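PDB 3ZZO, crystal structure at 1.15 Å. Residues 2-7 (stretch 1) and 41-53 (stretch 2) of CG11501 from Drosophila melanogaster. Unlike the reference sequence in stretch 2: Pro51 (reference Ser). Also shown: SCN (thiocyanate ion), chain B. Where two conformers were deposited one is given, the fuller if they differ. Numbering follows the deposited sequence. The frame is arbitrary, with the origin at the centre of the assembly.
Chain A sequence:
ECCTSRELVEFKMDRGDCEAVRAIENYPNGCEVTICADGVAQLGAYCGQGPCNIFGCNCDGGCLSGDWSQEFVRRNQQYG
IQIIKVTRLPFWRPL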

ATOM      1  N   CYS A   2     -16.955   0.472  -0.752  1.00  9.57           N
ATOM      2  CA  CYS A   2     -16.053   1.605  -0.737  1.00  9.86           C
ATOM      3  C   CYS A   2     -14.609   1.117  -0.791  1.00  9.11           C
ATOM      4  O   CYS A   2     -14.262   0.087  -0.228  1.00  9.92           O
ATOM      5  CB  CYS A   2     -16.349   2.464   0.479  1.00 10.71           C
ATOM      6  SG  CYS A   2     -18.067   2.983   0.515  1.00 13.17           S
ATOM      7  N   CYS A   3     -13.763   1.900  -1.450  1.00  8.21           N
ATOM      8  CA  CYS A   3     -12.352   1.593  -1.586  1.00  7.96           C
ATOM      9  C   CYS A   3     -11.537   2.502  -0.710  1.00  7.41           C
ATOM     10  O   CYS A   3     -10.498   3.049  -1.098  1.00  7.26           O
ATOM     11  CB  CYS A   3     -11.909   1.609  -3.045  1.00  8.00           C
ATOM     12  SG  CYS A   3     -12.938   0.593  -4.110  1.00  8.78           S
ATOM     13  N   THR A   4     -11.976   2.614   0.530  1.00  8.33           N
ATOM     14  CA  THR A   4     -11.391   3.465   1.524  1.00  8.90           C
ATOM     15  C   THR A   4     -10.337   2.761   2.387  1.00  8.46           C
ATOM     16  O   THR A   4      -9.582   3.421   3.068  1.00 10.23           O
ATOM     17  CB  THR A   4     -12.511   4.040   2.420  1.00 11.45           C
ATOM     18  OG1 THR A   4     -13.415   2.965   2.762  1.00 13.38           O
ATOM     19  CG2 THR A   4     -13.266   5.158   1.718  1.00 13.08           C
ATOM     20  N   SER A   5     -10.287   1.434   2.349  1.00  7.34           N
ATOM     21  CA  SER A   5      -9.280   0.704   3.109  1.00  7.35           C
ATOM     22  C   SER A   5      -7.912   0.848   2.445  1.00  6.61           C
ATOM     23  O   SER A   5      -7.814   0.828   1.215  1.00  7.25           O
ATOM     24  CB  SER A   5      -9.633  -0.784   3.232  1.00  8.07           C
ATOM     25  OG  SER A   5     -10.796  -0.935   4.011  1.00 10.24           O
ATOM     26  N   ARG A   6      -6.888   1.009   3.281  1.00  7.08           N
ATOM     27  CA  ARG A   6      -5.499   1.029   2.833  0.50  7.21           C
ATOM     28  C   ARG A   6      -4.619   0.560   3.968  1.00  6.60           C
ATOM     29  O   ARG A   6      -5.125   0.346   5.091  1.00  8.14           O
ATOM     30  CB  ARG A   6      -5.102   2.367   2.277  0.50  9.64           C
ATOM     31  CG  ARG A   6      -5.151   3.528   3.218  0.50  9.76           C
ATOM     32  CD  ARG A   6      -5.299   4.908   2.539  0.50 10.32           C
ATOM     33  NE  ARG A   6      -5.389   5.974   3.472  0.50 12.56           N
ATOM     34  CZ  ARG A   6      -4.944   7.184   3.205  0.50 13.38           C
ATOM     35  NH1 ARG A   6      -4.320   7.492   2.031  0.50 12.75           N
ATOM     36  NH2 ARG A   6      -5.047   8.106   4.139  0.50 16.50           N
ATOM     37  N   GLU A   7      -3.350   0.331   3.731  1.00  6.63           N
ATOM     38  CA  GLU A   7      -2.416  -0.031   4.793  1.00  6.12           C
ATOM     39  C   GLU A   7      -1.224   0.880   4.762  1.00  6.57           C
ATOM     40  O   GLU A   7      -0.681   1.202   3.709  1.00  7.29           O
ATOM     41  CB  GLU A   7      -1.925  -1.483   4.697  1.00  6.76           C
ATOM     42  CG  GLU A   7      -2.930  -2.512   5.126  1.00  7.09           C
ATOM     43  CD  GLU A   7      -2.398  -3.912   5.049  1.00  7.48           C
ATOM     44  OE1 GLU A   7      -1.409  -4.186   4.366  1.00  7.44           O
ATOM     45  OE2 GLU A   7      -3.054  -4.790   5.701  1.00  9.30           O
TER
HETATM   46  S   SCN B1118     -11.269   9.542  -7.408  1.00  7.97           S
HETATM   47  C   SCN B1118     -10.288   8.351  -6.694  1.00  7.12           C
HETATM   48  N   SCN B1118      -9.635   7.528  -6.222  1.00  8.11           N
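Stretch 2 (41-53) AQLGAYCGQGPCN

The contact between the two stretches is centred on cysteines, yet none of them pairs with another across it: Cys3, Cys47 and Cys52 are each bonded covalently to a group elsewhere in the structure, and here they meet only through backbone polarity and van der Waals packing. A single main-chain hydrogen bond marks the centre. Cys47 N donates to Cys3 O at 3.0 Å with an N-H...acceptor angle of 167°, a nearly straight bond, with the CA atoms of Cys3 and Cys47 4.9 Å apart.

Stretch 2 has no regular helix or strand, and stretch 1 enters a strand only at Arg6 and Glu7; with one main-chain hydrogen bond between them the segments form no ladder. Their order is nonetheless antiparallel in register: the next pair is Thr4 with Tyr46, whose CA atoms lie 5.7 Å apart, and further along Arg6 reaches Gln42. The contact is small, burying 326 Å² summed over both sides.

Around the central bond, the CA-to-CB bonds of Cys3 and Cys47 both point toward the opposing stretch, and Cys3 CB lies 4.3 Å from Cys47 CB. Cys3 CB also rests 3.6 Å from Gly48 N. After Gly48 the chain loops away from stretch 1 and returns at Cys52, whose SG lies 4.5 Å from Cys3 CB; Cys3, which is buried, has the largest area covered by the other stretch. Cys47 SG in turn lies 3.5 Å from Ser5 O and 4.2 Å from Arg6 CB, extending the packing along stretch 1.

Tyr46 flanks the hydrogen bond. Its CB is 3.5 Å from Cys3 O, which lies near the plane of the ring at its edge, and its CD1 is 3.9 Å from Thr4 CG2. Although the CA-to-CB bond of Thr4 points away from stretch 2, its methyl group still makes this contact. The backbone of Tyr46 is also engaged by the thiocyanate, probably derived from the crystallisation liquor: Tyr46 N donates to SCN N at 3.0 Å.

The second hydrogen bond is made by side chains. Arg6, extended beyond chi1 (p, then t and t), places NH1 2.9 Å from Gln42 OE1 with an angle of 172°, and the acceptor lies at the edge of the guanidinium, near its plane, as suits an in-plane N-H. Gln42 is itself extended, with chi1 and chi2 both t. Its amide nitrogen faces back into its own stretch, where Gln42 NE2 makes a weak hydrogen bond to Gly44 O at 3.0 Å, so the amide links Arg6 to the loop.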

ATOM      1  N   ALA A  41       1.815   0.969  -3.936  1.00  6.50           N
ATOM      2  CA  ALA A  41       1.547   2.281  -3.357  1.00  6.83           C
ATOM      3  C   ALA A  41       0.229   2.828  -3.927  1.00  7.53           C
ATOM      4  O   ALA A  41      -0.065   2.694  -5.125  1.00  9.41           O
ATOM      5  CB  ALA A  41       2.692   3.239  -3.626  1.00  8.53           C
ATOM      6  N   GLN A  42      -0.550   3.480  -3.066  1.00  7.33           N
ATOM      7  CA  GLN A  42      -1.790   4.078  -3.498  1.00  7.60           C
ATOM      8  C   GLN A  42      -1.544   5.240  -4.445  1.00  7.57           C
ATOM      9  O   GLN A  42      -0.767   6.142  -4.138  1.00  8.53           O
ATOM     10  CB  GLN A  42      -2.556   4.518  -2.255  1.00  7.60           C
ATOM     11  CG  GLN A  42      -3.879   5.191  -2.555  1.00  7.98           C
ATOM     12  CD  GLN A  42      -4.525   5.729  -1.308  1.00 10.15           C
ATOM     13  OE1 GLN A  42      -3.983   5.615  -0.203  1.00 17.66           O
ATOM     14  NE2 GLN A  42      -5.642   6.389  -1.457  1.00 13.57           N
ATOM     15  N   LEU A  43      -2.217   5.248  -5.591  1.00  6.95           N
ATOM     16  CA  LEU A  43      -1.989   6.230  -6.641  1.00  7.15           C
ATOM     17  C   LEU A  43      -3.103   7.209  -6.873  1.00  6.96           C
ATOM     18  O   LEU A  43      -2.915   8.135  -7.647  1.00  8.76           O
ATOM     19  CB  LEU A  43      -1.654   5.502  -7.960  1.00  7.99           C
ATOM     20  CG  LEU A  43      -0.527   4.470  -7.891  1.00 11.26           C
ATOM     21  CD1 LEU A  43      -0.314   3.809  -9.235  1.00 13.41           C
ATOM     22  CD2 LEU A  43       0.771   4.983  -7.295  1.00 13.34           C
ATOM     23  N   GLY A  44      -4.269   7.003  -6.279  1.00  7.62           N
ATOM     24  CA  GLY A  44      -5.407   7.921  -6.358  1.00  7.28           C
ATOM     25  C   GLY A  44      -5.834   8.368  -4.971  1.00  7.00           C
ATOM     26  O   GLY A  44      -5.251   7.986  -3.955  1.00  7.77           O
ATOM     27  N   ALA A  45      -6.919   9.154  -4.909  1.00  7.08           N
ATOM     28  CA  ALA A  45      -7.465   9.542  -3.637  1.00  7.26           C
ATOM     29  C   ALA A  45      -7.936   8.341  -2.827  1.00  6.57           C
ATOM     30  O   ALA A  45      -7.939   8.410  -1.580  1.00  8.10           O
ATOM     31  CB  ALA A  45      -8.579  10.560  -3.808  1.00  8.51           C
ATOM     32  N   TYR A  46      -8.358   7.285  -3.502  1.00  6.64           N
ATOM     33  CA  TYR A  46      -8.849   6.048  -2.923  1.00  6.86           C
ATOM     34  C   TYR A  46      -8.185   4.873  -3.631  1.00  6.66           C
ATOM     35  O   TYR A  46      -7.354   5.069  -4.536  1.00  7.99           O
ATOM     36  CB  TYR A  46     -10.360   6.002  -3.025  1.00  6.95           C
ATOM     37  CG  TYR A  46     -11.046   7.150  -2.330  1.00  7.26           C
ATOM     38  CD1 TYR A  46     -11.184   7.144  -0.943  1.00  8.91           C
ATOM     39  CD2 TYR A  46     -11.503   8.251  -3.019  1.00  7.86           C
ATOM     40  CE1 TYR A  46     -11.809   8.204  -0.298  1.00  9.66           C
ATOM     41  CE2 TYR A  46     -12.121   9.331  -2.352  1.00  9.39           C
ATOM     42  CZ  TYR A  46     -12.263   9.278  -1.006  1.00 10.21           C
ATOM     43  OH  TYR A  46     -12.896  10.315  -0.371  1.00 12.70           O
ATOM     44  N   CYS A  47      -8.556   3.662  -3.244  1.00  6.94           N
ATOM     45  CA  CYS A  47      -8.015   2.420  -3.791  1.00  6.91           C
ATOM     46  C   CYS A  47      -8.917   1.744  -4.809  1.00  6.97           C
ATOM     47  O   CYS A  47      -8.963   0.526  -4.878  1.00  7.89           O
ATOM     48  CB  CYS A  47      -7.678   1.457  -2.658  1.00  6.95           C
ATOM     49  SG  CYS A  47      -6.189   1.930  -1.719  1.00  7.06           S
ATOM     50  N   GLY A  48      -9.576   2.534  -5.645  1.00  7.25           N
ATOM     51  CA  GLY A  48     -10.320   1.963  -6.775  1.00  7.66           C
ATOM     52  C   GLY A  48      -9.422   1.507  -7.885  1.00  7.00           C
ATOM     53  O   GLY A  48      -8.287   1.969  -8.032  1.00  7.64           O
ATOM     54  N   GLN A  49      -9.910   0.584  -8.700  1.00  7.72           N
ATOM     55  CA  GLN A  49      -9.218   0.327  -9.961  1.00  7.69           C
ATOM     56  C   GLN A  49      -9.210   1.609 -10.807  1.00  7.98           C
ATOM     57  O   GLN A  49      -8.192   1.947 -11.435  1.00  8.41           O
ATOM     58  CB  GLN A  49      -9.860  -0.805 -10.759  1.00  8.63           C
ATOM     59  CG  GLN A  49      -9.772  -2.154 -10.105  1.00 10.69           C
ATOM     60  CD  GLN A  49      -9.762  -3.250 -11.153  1.00 12.09           C
ATOM     61  OE1 GLN A  49      -8.738  -3.496 -11.778  1.00 15.02           O
ATOM     62  NE2 GLN A  49     -10.883  -3.819 -11.412  1.00 13.01           N
ATOM     63  N   GLY A  50     -10.308   2.341 -10.785  1.00  7.32           N
ATOM     64  CA  GLY A  50     -10.435   3.634 -11.415  1.00  7.21           C
ATOM     65  C   GLY A  50     -11.073   4.612 -10.461  1.00  6.83           C
ATOM     66  O   GLY A  50     -11.090   4.393  -9.238  1.00  7.85           O
ATOM     67  N   PRO A  51     -11.589   5.713 -11.001  1.00  6.44           N
ATOM     68  CA  PRO A  51     -12.176   6.762 -10.175  1.00  7.23           C
ATOM     69  C   PRO A  51     -13.314   6.286  -9.281  1.00  6.90           C
ATOM     70  O   PRO A  51     -14.037   5.353  -9.616  1.00  7.48           O
ATOM     71  CB  PRO A  51     -12.717   7.730 -11.221  1.00  9.25           C
ATOM     72  CG  PRO A  51     -12.041   7.459 -12.482  1.00  9.97           C
ATOM     73  CD  PRO A  51     -11.574   6.057 -12.446  1.00  7.16           C
ATOM     74  N   CYS A  52     -13.498   7.020  -8.188  1.00  6.99           N
ATOM     75  CA  CYS A  52     -14.521   6.725  -7.183  1.00  6.80           C
ATOM     76  C   CYS A  52     -15.472   7.874  -7.048  1.00  6.56           C
ATOM     77  O   CYS A  52     -15.230   8.991  -7.541  1.00  6.63           O
ATOM     78  CB  CYS A  52     -13.870   6.461  -5.820  1.00  7.50           C
ATOM     79  SG  CYS A  52     -12.695   5.031  -5.833  1.00  8.01           S
ATOM     80  N   ASN A  53     -16.577   7.609  -6.348  1.00  7.27           N
ATOM     81  CA  ASN A  53     -17.573   8.632  -6.134  1.00  8.09           C
ATOM     82  C   ASN A  53     -17.146   9.556  -4.992  1.00  7.78           C
ATOM     83  O   ASN A  53     -16.044   9.459  -4.440  1.00  8.12           O
ATOM     84  CB  ASN A  53     -18.984   8.006  -5.951  1.00  8.58           C
ATOM     85  CG  ASN A  53     -19.273   7.448  -4.573  1.00  9.39           C
ATOM     86  OD1 ASN A  53     -18.471   7.554  -3.627  1.00  8.34           O
ATOM     87  ND2 ASN A  53     -20.458   6.840  -4.447  1.00 10.40           N
TER